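PDB 4IEF: gingipain R2 Pro-Domain from Porphyromonas gingivalis, which probably acts as the inhibitory propeptide of an arginine-specific cysteine protease, holding the gingipain inactive until it is removed. Local coordinates for residues F139-V144 against D197-V202. Residues are numbered along the deposited sequence; the frame is centred on the assembly and turned at random.
Sequences FILRDV and DIYKSV. With CA (calcium ion), chain K.
Y199 of helix 196-202 packs against the type II' beta turn L141-V144, a helix-to-hairpin-turn contact at the tip of the beta-hairpin of strands 133-141 and 144-157 in the larger antiparallel sheet. The tyrosine has the largest share of the buried surface, and L141 adds apolar contacts. The turn carries the two backbone bonds of a tight hairpin, L141 N to V144 O and V144 N to L141 O. In Y199, CG lies anti to the carbonyl carbon (chi1 -58°), and from there the ring extends to the turn, where OH accepts a hydrogen bond from D143 N at 3.0 Å, the N-H...O angle being 158°. V144 CG2 sits over the centre of one ring face, 3.5 Å from the centroid, a CH-pi contact; Y206 meets the same ring, the planes about 50° apart. L141 extends CD2 to I198 CG2 at 3.9 Å and, tip to tip, to V202 CG2 at 4.1 Å. On the strand before the turn, I140 O binds a calcium ion that the partner protein chain also coordinates, while R142 turns its guanidinium away from the helix to the backbone of that chain. At the ring's edge, near its plane, L141 O lies 3.2 Å from Y199 CE2.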
loop_
_atom_site.group_PDB
_atom_site.type_symbol
_atom_site.label_atom_id
_atom_site.label_comp_id
_atom_site.label_asym_id
_atom_site.label_seq_id
_atom_site.Cartn_x
_atom_site.Cartn_y
_atom_site.Cartn_z
ATOM N N PHE A 139 -9.521 15.335 4.267
ATOM C CA PHE A 139 -8.574 14.507 5.002
ATOM C C PHE A 139 -7.253 15.238 5.194
ATOM O O PHE A 139 -6.982 16.213 4.496
ATOM C CB PHE A 139 -8.348 13.172 4.258
ATOM C CG PHE A 139 -7.729 13.272 2.881
ATOM C CD1 PHE A 139 -6.352 13.214 2.714
ATOM C CD2 PHE A 139 -8.529 13.361 1.743
ATOM C CE1 PHE A 139 -5.782 13.280 1.436
ATOM C CE2 PHE A 139 -7.957 13.429 0.465
ATOM C CZ PHE A 139 -6.588 13.389 0.321
ATOM N N ILE A 140 -6.417 14.746 6.115
ATOM C CA ILE A 140 -5.085 15.284 6.314
ATOM C C ILE A 140 -4.091 14.154 6.045
ATOM O O ILE A 140 -4.180 13.082 6.649
ATOM C CB ILE A 140 -4.871 15.972 7.696
ATOM C CG1 ILE A 140 -5.829 17.198 7.867
ATOM C CG2 ILE A 140 -3.397 16.400 7.862
ATOM C CD1 ILE A 140 -6.103 17.629 9.320
ATOM N N LEU A 141 -3.174 14.392 5.095
ATOM C CA LEU A 141 -2.094 13.477 4.761
ATOM C C LEU A 141 -0.809 14.154 5.205
ATOM O O LEU A 141 -0.257 14.983 4.481
ATOM C CB LEU A 141 -2.089 13.083 3.263
ATOM C CG LEU A 141 -0.935 12.182 2.772
ATOM C CD1 LEU A 141 -0.846 10.881 3.574
ATOM C CD2 LEU A 141 -1.068 11.897 1.287
ATOM N N ARG A 142 -0.385 13.840 6.446
ATOM C CA ARG A 142 0.794 14.367 7.138
ATOM C C ARG A 142 0.688 15.903 7.305
ATOM O O ARG A 142 0.044 16.352 8.253
ATOM C CB ARG A 142 2.106 13.927 6.456
ATOM C CG ARG A 142 3.315 14.085 7.356
ATOM C CD ARG A 142 4.434 13.138 7.024
ATOM N NE ARG A 142 5.424 13.125 8.099
ATOM C CZ ARG A 142 5.743 12.062 8.831
ATOM N NH1 ARG A 142 5.185 10.881 8.582
ATOM N NH2 ARG A 142 6.644 12.161 9.794
ATOM N N ASP A 143 1.289 16.691 6.395
ATOM C CA ASP A 143 1.294 18.154 6.476
ATOM C C ASP A 143 0.380 18.816 5.427
ATOM O O ASP A 143 0.347 20.047 5.350
ATOM C CB ASP A 143 2.736 18.689 6.324
ATOM C CG ASP A 143 3.702 18.203 7.389
ATOM O OD1 ASP A 143 4.714 17.565 7.024
ATOM O OD2 ASP A 143 3.453 18.470 8.581
ATOM N N VAL A 144 -0.366 18.015 4.638
ATOM C CA VAL A 144 -1.233 18.563 3.588
ATOM C C VAL A 144 -2.698 18.141 3.810
ATOM O O VAL A 144 -2.983 16.953 3.993
ATOM C CB VAL A 144 -0.745 18.183 2.154
ATOM C CG1 VAL A 144 -1.656 18.792 1.088
ATOM C CG2 VAL A 144 0.699 18.624 1.917
ATOM N N ASP A 197 7.236 13.556 -2.477
ATOM C CA ASP A 197 6.920 12.737 -3.648
ATOM C C ASP A 197 5.562 12.030 -3.503
ATOM O O ASP A 197 4.930 11.722 -4.517
ATOM C CB ASP A 197 8.023 11.713 -3.921
ATOM C CG ASP A 197 8.219 11.476 -5.401
ATOM O OD1 ASP A 197 8.898 12.305 -6.051
ATOM O OD2 ASP A 197 7.677 10.480 -5.917
ATOM N N ILE A 198 5.114 11.788 -2.252
ATOM C CA ILE A 198 3.807 11.185 -1.965
ATOM C C ILE A 198 2.729 12.227 -2.317
ATOM O O ILE A 198 1.762 11.886 -2.996
ATOM C CB ILE A 198 3.722 10.682 -0.487
ATOM C CG1 ILE A 198 4.599 9.426 -0.288
ATOM C CG2 ILE A 198 2.272 10.423 -0.041
ATOM C CD1 ILE A 198 5.038 9.174 1.130
ATOM N N TYR A 199 2.932 13.499 -1.895
ATOM C CA TYR A 199 2.014 14.607 -2.170
ATOM C C TYR A 199 1.850 14.838 -3.673
ATOM O O TYR A 199 0.736 15.090 -4.136
ATOM C CB TYR A 199 2.500 15.913 -1.513
ATOM C CG TYR A 199 2.694 15.901 -0.012
ATOM C CD1 TYR A 199 3.705 16.648 0.582
ATOM C CD2 TYR A 199 1.813 15.215 0.822
ATOM C CE1 TYR A 199 3.873 16.668 1.964
ATOM C CE2 TYR A 199 1.978 15.217 2.205
ATOM C CZ TYR A 199 3.001 15.959 2.773
ATOM O OH TYR A 199 3.161 15.995 4.134
ATOM N N LYS A 200 2.967 14.743 -4.428
ATOM C CA LYS A 200 3.013 14.940 -5.879
ATOM C C LYS A 200 2.201 13.876 -6.620
ATOM O O LYS A 200 1.540 14.198 -7.608
ATOM C CB LYS A 200 4.465 14.935 -6.384
ATOM C CG LYS A 200 5.250 16.185 -6.019
ATOM C CD LYS A 200 6.654 16.168 -6.609
ATOM C CE LYS A 200 7.466 17.380 -6.202
ATOM N NZ LYS A 200 7.035 18.626 -6.897
ATOM N N SER A 201 2.238 12.619 -6.134
ATOM C CA SER A 201 1.528 11.492 -6.740
ATOM C C SER A 201 0.062 11.409 -6.300
ATOM O O SER A 201 -0.766 10.960 -7.087
ATOM C CB SER A 201 2.236 10.178 -6.427
ATOM O OG SER A 201 2.367 9.974 -5.030
ATOM N N VAL A 202 -0.260 11.814 -5.059
ATOM C CA VAL A 202 -1.630 11.776 -4.538
ATOM C C VAL A 202 -2.427 12.975 -5.095
ATOM O O VAL A 202 -3.511 12.774 -5.634
ATOM C CB VAL A 202 -1.658 11.712 -2.978
ATOM C CG1 VAL A 202 -3.039 12.036 -2.414
ATOM C CG2 VAL A 202 -1.190 10.353 -2.471
HETATM CA CA CA K . -4.195 11.316 8.432
HETATM O O HOH W 1 -5.475 9.845 10.117
#